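Local coordinates for GTN Reductase (Agrobacterium tumefaciens, PDB 5N6G), which probably reduces activated carbon-carbon double bonds with an FMN cofactor, as an ene-reductase of the Old Yellow Enzyme family, and here holds 2-phenylacrylic acid, at residues 54-59 against 69-74; 63-68 against 127-132; 231-236 against 247-252. All blocks are in the same frame, centred on the assembly; numbering follows the deposited sequence.

All three contacts lie in one FMN-binding chain built on an eight-stranded parallel TIM barrel. Interaction 1 joins the end of strand 50-57 to the loop leading into helix 74-89. Interaction 2 takes an earlier part of that loop and sets it against strand 127-131 of a two-stranded antiparallel sheet. Their segments alternate along the chain, with centres about 13 Å apart; they touch where Tyr-72 OH meets Gln-63 NE2 at 3.0 Å, a probable hydrogen bond. Interaction 3 follows, between the loop after strand 227-231 and helix 245-256, its centre about 26 and 27 Å from the other two. One loop thus links a barrel strand to the substrate pocket; interaction 3 lies within another beta-alpha unit.

Interaction 1: 54-59 against 69-74; sequences EGTPIS and PGLYKR
Pro-69 meets 54-59 with both its carbonyl and its ring, and loses more surface here than any other residue of the contact. The hydroxyl of Thr-56 donates to its carbonyl, with OG1 2.9 Å from Pro-69 O. OG1 stands anti to the backbone N (chi1 -174°), and approaches from above the carbonyl plane, 49° out of it. The same oxygen gathers carbon contacts: Thr-56 CA comes to 3.3 Å from Pro-69 O in a CA-H...O geometry, and Pro-57 CD lies 3.2 Å from Pro-69 O. On the ring side, Glu-54 and Pro-69 reach tip to tip, Glu-54 OE1 lying 3.2 Å from Pro-69 CD, while OE2 of the carboxylate is hydrogen-bonded to Tyr-42.

Further along both segments, Leu-71 N donates to Pro-57 O over 3.0 Å, with an N-H...O angle of 152°. Beside this bond the side chains of Thr-56 and Leu-71 cross at about a right angle, Thr-56 CG2 touching Leu-71 CD1 at 3.7 Å. Tyr-72 closes the far end by laying one face of its ring on the backbone of Ser-59, whose C is 3.5 Å from Tyr-72 CD2; Pro-57 O sits at the ring edge, in plane.

Buried here, one side-chain and one backbone hydrogen bond satisfy Pro-69 O and Pro-57 O and hold the loop to the C-terminal end of strand 50-57, next to Gly-55, whose N is hydrogen-bonded to FMN O4.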
loop_
_atom_site.group_PDB
_atom_site.type_symbol
_atom_site.label_atom_id
_atom_site.label_comp_id
_atom_site.label_asym_id
_atom_site.label_seq_id
_atom_site.Cartn_x
_atom_site.Cartn_y
_atom_site.Cartn_z
ATOM N N GLU A 54 -4.698 3.729 -4.424
ATOM C CA GLU A 54 -4.472 2.386 -4.940
ATOM C C GLU A 54 -2.993 2.181 -5.224
ATOM O O GLU A 54 -2.279 3.116 -5.581
ATOM C CB GLU A 54 -5.275 2.181 -6.232
ATOM C CG GLU A 54 -4.853 3.057 -7.419
ATOM C CD GLU A 54 -6.014 3.352 -8.369
ATOM O OE1 GLU A 54 -6.331 2.507 -9.245
ATOM O OE2 GLU A 54 -6.618 4.442 -8.236
ATOM N N GLY A 55 -2.532 0.943 -5.125
ATOM C CA GLY A 55 -1.159 0.674 -5.485
ATOM C C GLY A 55 -0.865 1.181 -6.875
ATOM O O GLY A 55 -1.661 0.975 -7.808
ATOM N N THR A 56 0.247 1.889 -7.015
ATOM C CA THR A 56 0.622 2.500 -8.283
ATOM C C THR A 56 2.052 2.097 -8.624
ATOM O O THR A 56 2.997 2.488 -7.910
ATOM C CB THR A 56 0.414 4.018 -8.217
ATOM O OG1 THR A 56 0.642 4.594 -9.517
ATOM C CG2 THR A 56 1.270 4.700 -7.198
ATOM N N PRO A 57 2.266 1.286 -9.655
ATOM C CA PRO A 57 3.601 0.737 -9.883
ATOM C C PRO A 57 4.612 1.769 -10.319
ATOM O O PRO A 57 4.312 2.718 -11.052
ATOM C CB PRO A 57 3.369 -0.325 -10.966
ATOM C CG PRO A 57 1.950 -0.786 -10.671
ATOM C CD PRO A 57 1.226 0.499 -10.331
ATOM N N ILE A 58 5.847 1.537 -9.862
ATOM C CA ILE A 58 6.986 2.389 -10.210
ATOM C C ILE A 58 7.518 2.116 -11.609
ATOM O O ILE A 58 8.323 2.908 -12.132
ATOM C CB ILE A 58 8.120 2.181 -9.189
ATOM C CG1 ILE A 58 8.566 0.716 -9.203
ATOM C CG2 ILE A 58 7.659 2.580 -7.794
ATOM C CD1 ILE A 58 9.731 0.415 -8.258
ATOM N N SER A 59 7.101 1.026 -12.236
ATOM C CA SER A 59 7.629 0.615 -13.528
ATOM C C SER A 59 6.666 -0.401 -14.109
ATOM O O SER A 59 5.846 -0.978 -13.394
ATOM C CB SER A 59 9.002 -0.024 -13.391
ATOM O OG SER A 59 8.861 -1.207 -12.614
ATOM N N PRO A 69 -3.161 2.177 -12.590
ATOM C CA PRO A 69 -2.417 3.394 -12.931
ATOM C C PRO A 69 -1.005 3.310 -12.381
ATOM O O PRO A 69 -0.787 2.836 -11.270
ATOM C CB PRO A 69 -3.214 4.496 -12.226
ATOM C CG PRO A 69 -3.747 3.813 -11.033
ATOM C CD PRO A 69 -4.112 2.423 -11.496
ATOM N N GLY A 70 -0.037 3.788 -13.164
ATOM C CA GLY A 70 1.348 3.804 -12.753
ATOM C C GLY A 70 1.926 5.201 -12.573
ATOM O O GLY A 70 1.234 6.213 -12.662
ATOM N N LEU A 71 3.243 5.235 -12.311
ATOM C CA LEU A 71 3.999 6.476 -12.199
ATOM C C LEU A 71 5.134 6.550 -13.216
ATOM O O LEU A 71 6.067 7.330 -13.033
ATOM C CB LEU A 71 4.542 6.626 -10.779
ATOM C CG LEU A 71 3.475 7.065 -9.784
ATOM C CD1 LEU A 71 4.001 6.879 -8.364
ATOM C CD2 LEU A 71 3.055 8.499 -10.030
ATOM N N TYR A 72 5.062 5.778 -14.300
ATOM C CA TYR A 72 6.201 5.642 -15.214
ATOM C C TYR A 72 5.919 6.150 -16.625
ATOM O O TYR A 72 6.777 6.007 -17.518
ATOM C CB TYR A 72 6.661 4.177 -15.239
ATOM C CG TYR A 72 5.584 3.165 -15.573
ATOM C CD1 TYR A 72 5.288 2.842 -16.897
ATOM C CD2 TYR A 72 4.846 2.555 -14.569
ATOM C CE1 TYR A 72 4.308 1.905 -17.205
ATOM C CE2 TYR A 72 3.859 1.638 -14.858
ATOM C CZ TYR A 72 3.585 1.314 -16.165
ATOM O OH TYR A 72 2.596 0.395 -16.454
ATOM N N LYS A 73 4.770 6.762 -16.862
ATOM C CA LYS A 73 4.471 7.457 -18.108
ATOM C C LYS A 73 4.217 8.924 -17.814
ATOM O O LYS A 73 3.635 9.252 -16.774
ATOM C CB LYS A 73 3.231 6.858 -18.803
ATOM C CG LYS A 73 3.354 5.408 -19.219
ATOM C CD LYS A 73 2.069 4.928 -19.887
ATOM C CE LYS A 73 2.184 3.484 -20.354
ATOM N NZ LYS A 73 1.003 3.085 -21.159
ATOM N N ARG A 74 4.646 9.808 -18.729
ATOM C CA ARG A 74 4.368 11.229 -18.560
ATOM C C ARG A 74 2.877 11.474 -18.461
ATOM O O ARG A 74 2.426 12.304 -17.664
ATOM C CB ARG A 74 4.930 12.052 -19.727
ATOM C CG ARG A 74 6.421 11.954 -19.906
ATOM C CD ARG A 74 7.169 12.483 -18.689
ATOM N NE ARG A 74 6.821 13.856 -18.350
ATOM C CZ ARG A 74 7.080 14.407 -17.168
ATOM N NH1 ARG A 74 7.672 13.702 -16.212
ATOM N NH2 ARG A 74 6.741 15.659 -16.933
#

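Interaction 2: 63-68 against 127-132; sequences QGYADV and KTYIIN. With 8OZ (2-Phenylacrylic acid), chain C.
Ala-66 N donates to Tyr-129 O at 2.8 Å, with an N-H...O angle of 135°, so one backbone bond ties the loop to strand 127-131. Next to it, Ala-66 CB rests on Ile-131 CG1 at 3.7 Å. Thr-128 holds OG1 anti to its backbone N (chi1 180°), facing the loop, where it appears to donate to Gly-64 O. At 2.4 Å between Thr-128 OG1 and Gly-64 O that bond is very short, and its detail is doubtful.

The phenol of Tyr-65 has two partners: Tyr-183 OH, and a water 2.7 Å from Tyr-65 OH. That water in turn donates to Lys-127 O, 2.8 Å away, bridging to the strand. Gln-63 NE2 donates to Val-68 O at 3.1 Å, which closes the loop; NE2 also meets Tyr-72 OH, and Ala-66 O accepts from Asn-27 ND2.

The aromatic part is a tilted edge-to-face pair: Tyr-65 directs its edge, through CD2, over the centre of the Tyr-129 face, with ring centroids 5.1 Å apart and planes at 57°. C6 of 2-phenylacrylic acid lies over one face of Tyr-65, toward its rim; His-178 and Asn-181 hydrogen-bond the ligand. In this Tyr-129 conformer, one of two, Tyr-129 OH lies 3.8 Å from ligand C5. A hairpin of strands 127-131 and 137-141 lending this tyrosine to the substrate pocket is consistent with the capping element of Old Yellow Enzyme barrels.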
loop_
_atom_site.group_PDB
_atom_site.type_symbol
_atom_site.label_atom_id
_atom_site.label_comp_id
_atom_site.label_asym_id
_atom_site.label_seq_id
_atom_site.Cartn_x
_atom_site.Cartn_y
_atom_site.Cartn_z
ATOM N N GLN A 63 4.264 -3.942 -12.484
ATOM C CA GLN A 63 2.835 -4.185 -12.695
ATOM C C GLN A 63 2.503 -5.663 -12.569
ATOM O O GLN A 63 3.177 -6.507 -13.161
ATOM C CB GLN A 63 2.388 -3.750 -14.093
ATOM C CG GLN A 63 2.292 -2.264 -14.279
ATOM C CD GLN A 63 0.967 -1.686 -13.837
ATOM O OE1 GLN A 63 0.204 -2.299 -13.074
ATOM N NE2 GLN A 63 0.703 -0.456 -14.288
ATOM N N GLY A 64 1.387 -5.953 -11.900
ATOM C CA GLY A 64 0.895 -7.312 -11.786
ATOM C C GLY A 64 -0.546 -7.538 -12.183
ATOM O O GLY A 64 -0.979 -8.690 -12.263
ATOM N N TYR A 65 -1.297 -6.451 -12.433
ATOM C CA TYR A 65 -2.712 -6.518 -12.799
ATOM C C TYR A 65 -2.972 -5.514 -13.906
ATOM O O TYR A 65 -2.307 -4.480 -14.003
ATOM C CB TYR A 65 -3.653 -6.199 -11.616
ATOM C CG TYR A 65 -3.328 -7.007 -10.389
ATOM C CD1 TYR A 65 -2.328 -6.605 -9.539
ATOM C CD2 TYR A 65 -3.956 -8.208 -10.128
ATOM C CE1 TYR A 65 -1.991 -7.325 -8.439
ATOM C CE2 TYR A 65 -3.607 -8.954 -9.021
ATOM C CZ TYR A 65 -2.630 -8.497 -8.176
ATOM O OH TYR A 65 -2.259 -9.227 -7.067
ATOM N N ALA A 66 -4.004 -5.800 -14.696
ATOM C CA ALA A 66 -4.360 -4.913 -15.790
ATOM C C ALA A 66 -5.097 -3.665 -15.305
ATOM O O ALA A 66 -5.776 -3.659 -14.270
ATOM C CB ALA A 66 -5.244 -5.642 -16.797
ATOM N N ASP A 67 -4.952 -2.594 -16.086
ATOM C CA ASP A 67 -5.695 -1.349 -15.917
ATOM C C ASP A 67 -5.409 -0.688 -14.571
ATOM O O ASP A 67 -6.293 -0.059 -13.980
ATOM C CB ASP A 67 -7.204 -1.578 -16.113
ATOM C CG ASP A 67 -7.556 -1.955 -17.558
ATOM O OD1 ASP A 67 -6.718 -1.801 -18.461
ATOM O OD2 ASP A 67 -8.675 -2.436 -17.790
ATOM N N VAL A 68 -4.175 -0.829 -14.094
ATOM C CA VAL A 68 -3.708 -0.205 -12.864
ATOM C C VAL A 68 -2.903 1.037 -13.225
ATOM O O VAL A 68 -2.018 0.953 -14.096
ATOM C CB VAL A 68 -2.845 -1.180 -12.052
ATOM C CG1 VAL A 68 -2.086 -0.487 -10.953
ATOM C CG2 VAL A 68 -3.708 -2.296 -11.500
ATOM N N LYS A 127 -3.481 -15.558 -8.602
ATOM C CA LYS A 127 -4.169 -15.256 -9.841
ATOM C C LYS A 127 -4.113 -13.767 -10.096
ATOM O O LYS A 127 -4.040 -12.967 -9.167
ATOM C CB LYS A 127 -5.636 -15.720 -9.808
ATOM C CG LYS A 127 -5.792 -17.213 -9.978
ATOM C CD LYS A 127 -7.252 -17.641 -9.854
ATOM C CE LYS A 127 -7.415 -19.138 -10.088
ATOM N NZ LYS A 127 -6.953 -19.533 -11.446
ATOM N N THR A 128 -4.162 -13.404 -11.373
ATOM C CA THR A 128 -4.123 -12.001 -11.728
ATOM C C THR A 128 -5.118 -11.712 -12.840
ATOM O O THR A 128 -5.828 -12.597 -13.321
ATOM C CB THR A 128 -2.720 -11.540 -12.136
ATOM O OG1 THR A 128 -2.813 -10.160 -12.461
ATOM C CG2 THR A 128 -2.167 -12.307 -13.342
ATOM N N TYR A 129 -5.172 -10.442 -13.236
ATOM C CA TYR A 129 -6.119 -9.950 -14.230
ATOM C C TYR A 129 -5.306 -9.421 -15.402
ATOM O O TYR A 129 -4.478 -8.523 -15.227
ATOM C CB TYR A 129 -7.013 -8.850 -13.648
ATOM C CG TYR A 129 -7.329 -8.973 -12.157
ATOM C CD1 TYR A 129 -7.450 -10.211 -11.540
ATOM C CD2 TYR A 129 -7.513 -7.840 -11.369
ATOM C CE1 TYR A 129 -7.728 -10.321 -10.192
ATOM C CE2 TYR A 129 -7.805 -7.944 -10.013
ATOM C CZ TYR A 129 -7.908 -9.191 -9.437
ATOM O OH TYR A 129 -8.195 -9.318 -8.101
ATOM N N ILE A 130 -5.530 -9.987 -16.587
ATOM C CA ILE A 130 -4.743 -9.683 -17.784
ATOM C C ILE A 130 -5.641 -9.291 -18.951
ATOM O O ILE A 130 -6.863 -9.446 -18.907
ATOM C CB ILE A 130 -3.820 -10.849 -18.203
ATOM C CG1 ILE A 130 -4.633 -12.097 -18.555
ATOM C CG2 ILE A 130 -2.818 -11.140 -17.086
ATOM C CD1 ILE A 130 -3.860 -13.096 -19.382
ATOM N N ILE A 131 -4.997 -8.763 -20.002
ATOM C CA ILE A 131 -5.662 -8.388 -21.251
ATOM C C ILE A 131 -4.997 -9.128 -22.407
ATOM O O ILE A 131 -3.781 -9.032 -22.598
ATOM C CB ILE A 131 -5.610 -6.865 -21.486
ATOM C CG1 ILE A 131 -6.266 -6.110 -20.315
ATOM C CG2 ILE A 131 -6.271 -6.493 -22.827
ATOM C CD1 ILE A 131 -7.727 -6.496 -20.038
ATOM N N ASN A 132 -5.799 -9.837 -23.190
ATOM C CA ASN A 132 -5.294 -10.598 -24.323
ATOM C C ASN A 132 -4.982 -9.670 -25.500
ATOM O O ASN A 132 -5.266 -8.469 -25.478
ATOM C CB ASN A 132 -6.310 -11.662 -24.746
ATOM C CG ASN A 132 -6.552 -12.716 -23.665
ATOM O OD1 ASN A 132 -5.611 -13.233 -23.063
ATOM N ND2 ASN A 132 -7.820 -13.042 -23.428
HETATM C C4 8OZ C . -6.707 -6.571 -4.294
HETATM C C5 8OZ C . -6.626 -6.844 -5.640
HETATM C C6 8OZ C . -5.445 -6.618 -6.312
HETATM C C7 8OZ C . -4.349 -6.102 -5.644
HETATM C C8 8OZ C . -2.891 -5.626 -2.235
HETATM C C 8OZ C . -2.609 -4.168 -4.188
HETATM O O 8OZ C . -2.075 -5.020 -1.583
HETATM C C1 8OZ C . -3.286 -5.142 -3.598
HETATM C C2 8OZ C . -4.426 -5.805 -4.290
HETATM C C3 8OZ C . -5.616 -6.059 -3.615
HETATM O O1 8OZ C . -3.451 -6.732 -1.807
HETATM O O HOH W 1 -3.200 -11.792 -6.756
#

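Interaction 3: 231-236 against 247-252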
loop_
_atom_site.group_PDB
_atom_site.type_symbol
_atom_site.label_atom_id
_atom_site.label_comp_id
_atom_site.label_asym_id
_atom_site.label_seq_id
_atom_site.Cartn_x
_atom_site.Cartn_y
_atom_site.Cartn_z
ATOM N N LEU A 231 3.031 -2.206 6.160
ATOM C CA LEU A 231 3.549 -3.498 6.589
ATOM C C LEU A 231 2.386 -4.400 6.981
ATOM O O LEU A 231 1.348 -3.924 7.442
ATOM C CB LEU A 231 4.509 -3.355 7.794
ATOM C CG LEU A 231 5.698 -2.434 7.568
ATOM C CD1 LEU A 231 6.377 -2.161 8.933
ATOM C CD2 LEU A 231 6.638 -3.076 6.551
ATOM N N SER A 232 2.564 -5.710 6.826
ATOM C CA SER A 232 1.498 -6.671 7.094
ATOM C C SER A 232 2.149 -7.949 7.622
ATOM O O SER A 232 2.408 -8.900 6.864
ATOM C CB SER A 232 0.653 -6.941 5.843
ATOM O OG SER A 232 1.468 -7.313 4.730
ATOM N N PRO A 233 2.437 -8.000 8.928
ATOM C CA PRO A 233 3.312 -9.065 9.464
ATOM C C PRO A 233 2.821 -10.491 9.267
ATOM O O PRO A 233 3.658 -11.397 9.154
ATOM C CB PRO A 233 3.389 -8.720 10.961
ATOM C CG PRO A 233 3.161 -7.258 11.030
ATOM C CD PRO A 233 2.234 -6.910 9.899
ATOM N N VAL A 234 1.516 -10.757 9.255
ATOM C CA VAL A 234 1.052 -12.138 9.265
ATOM C C VAL A 234 0.189 -12.497 8.076
ATOM O O VAL A 234 -0.309 -13.620 8.012
ATOM C CB VAL A 234 0.290 -12.473 10.567
ATOM C CG1 VAL A 234 1.174 -12.262 11.786
ATOM C CG2 VAL A 234 -0.971 -11.653 10.697
ATOM N N THR A 235 -0.001 -11.606 7.139
ATOM C CA THR A 235 -1.018 -11.857 6.142
ATOM C C THR A 235 -0.625 -13.017 5.226
ATOM O O THR A 235 0.540 -13.145 4.853
ATOM C CB THR A 235 -1.275 -10.622 5.309
ATOM O OG1 THR A 235 -2.373 -10.917 4.442
ATOM C CG2 THR A 235 -0.073 -10.243 4.496
ATOM N N PRO A 236 -1.581 -13.853 4.832
ATOM C CA PRO A 236 -1.299 -14.936 3.883
ATOM C C PRO A 236 -1.479 -14.540 2.424
ATOM O O PRO A 236 -1.450 -15.409 1.542
ATOM C CB PRO A 236 -2.336 -15.970 4.290
ATOM C CG PRO A 236 -3.526 -15.162 4.692
ATOM C CD PRO A 236 -2.971 -13.914 5.320
ATOM N N PRO A 247 10.374 -11.628 15.591
ATOM C CA PRO A 247 11.743 -11.076 15.566
ATOM C C PRO A 247 12.049 -10.345 14.280
ATOM O O PRO A 247 12.802 -9.358 14.290
ATOM C CB PRO A 247 12.642 -12.312 15.767
ATOM C CG PRO A 247 11.765 -13.489 15.536
ATOM C CD PRO A 247 10.353 -13.082 15.841
ATOM N N LEU A 248 11.470 -10.814 13.169
ATOM C CA LEU A 248 11.686 -10.206 11.869
ATOM C C LEU A 248 11.131 -8.801 11.839
ATOM O O LEU A 248 11.844 -7.838 11.498
ATOM C CB LEU A 248 10.986 -11.054 10.813
ATOM C CG LEU A 248 11.013 -10.595 9.358
ATOM C CD1 LEU A 248 12.431 -10.550 8.793
ATOM C CD2 LEU A 248 10.091 -11.513 8.550
ATOM N N TYR A 249 9.849 -8.677 12.177
ATOM C CA TYR A 249 9.164 -7.396 12.072
ATOM C C TYR A 249 9.556 -6.439 13.192
ATOM O O TYR A 249 9.635 -5.232 12.955
ATOM C CB TYR A 249 7.657 -7.630 12.016
ATOM C CG TYR A 249 7.233 -7.882 10.598
ATOM C CD1 TYR A 249 6.902 -6.821 9.751
ATOM C CD2 TYR A 249 7.249 -9.163 10.074
ATOM C CE1 TYR A 249 6.535 -7.046 8.445
ATOM C CE2 TYR A 249 6.912 -9.397 8.765
ATOM C CZ TYR A 249 6.557 -8.342 7.954
ATOM O OH TYR A 249 6.231 -8.616 6.658
ATOM N N ASN A 250 9.857 -6.942 14.391
ATOM C CA ASN A 250 10.391 -6.057 15.415
ATOM C C ASN A 250 11.714 -5.469 14.962
ATOM O O ASN A 250 11.961 -4.283 15.165
ATOM C CB ASN A 250 10.534 -6.788 16.744
ATOM C CG ASN A 250 9.199 -6.903 17.512
ATOM O OD1 ASN A 250 8.101 -6.793 16.933
ATOM N ND2 ASN A 250 9.300 -7.138 18.813
ATOM N N TYR A 251 12.564 -6.269 14.312
ATOM C CA TYR A 251 13.818 -5.738 13.781
ATOM C C TYR A 251 13.549 -4.669 12.734
ATOM O O TYR A 251 14.176 -3.606 12.745
ATOM C CB TYR A 251 14.672 -6.860 13.186
ATOM C CG TYR A 251 15.897 -6.341 12.461
ATOM C CD1 TYR A 251 17.063 -6.067 13.149
ATOM C CD2 TYR A 251 15.869 -6.116 11.100
ATOM C CE1 TYR A 251 18.173 -5.568 12.485
ATOM C CE2 TYR A 251 16.945 -5.615 10.442
ATOM C CZ TYR A 251 18.101 -5.346 11.130
ATOM O OH TYR A 251 19.223 -4.837 10.479
ATOM N N VAL A 252 12.632 -4.945 11.807
ATOM C CA VAL A 252 12.329 -3.991 10.739
ATOM C C VAL A 252 11.934 -2.647 11.331
ATOM O O VAL A 252 12.472 -1.601 10.943
ATOM C CB VAL A 252 11.232 -4.543 9.815
ATOM C CG1 VAL A 252 10.653 -3.448 8.937
ATOM C CG2 VAL A 252 11.834 -5.661 8.951
HETATM O O HOH W 2 4.903 -6.633 5.383
#
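Tyr-249 leaves helix 245-256 with CG beside its backbone N (chi1 -86°), and its second torsion (chi2 -88°) stands the ring about perpendicular to the plane of CA, CB and CG, which offers a broad face to Pro-233. On the other segment, Leu-231 also holds CG beside its backbone N (chi1 -57°), on the side of the helix.

The main evidence for the contact is the CH-pi geometry. Pro-233 CA lies 3.7 Å from the centroid of the Tyr-249 ring, close to the ring normal and displaced somewhat toward the rim. The pyrrolidine follows obliquely over the same face, with Pro-233 CB 4.0 Å from Tyr-249 CG. Leu-231 comes instead at the ring edge, near its plane, where its CB is 4.3 Å from Tyr-249 CE1; its CD1 reaches the next helical turn and lies 4.5 Å from Val-252 CG1. Around this ring, Phe-289 of helix 286-295 and Leu-189 of helix 184-189 also touch the Tyr-249 side chain.

The polar join is indirect. A single water accepts from both segments, sitting 2.7 Å from Tyr-249 OH and 2.9 Å from Ser-232 N. Ser-232 O takes a hydrogen bond from Lys-190, and the serine hydroxyl turns to Glu-186 and Asn-181.

The contact thus couples the C-terminal end of barrel strand 227-231 to the next helix within one beta-alpha unit of the TIM barrel, mainly through apolar and CH-pi packing, and the buried phenol and the Ser-232 amide satisfy their hydrogens on one shared water.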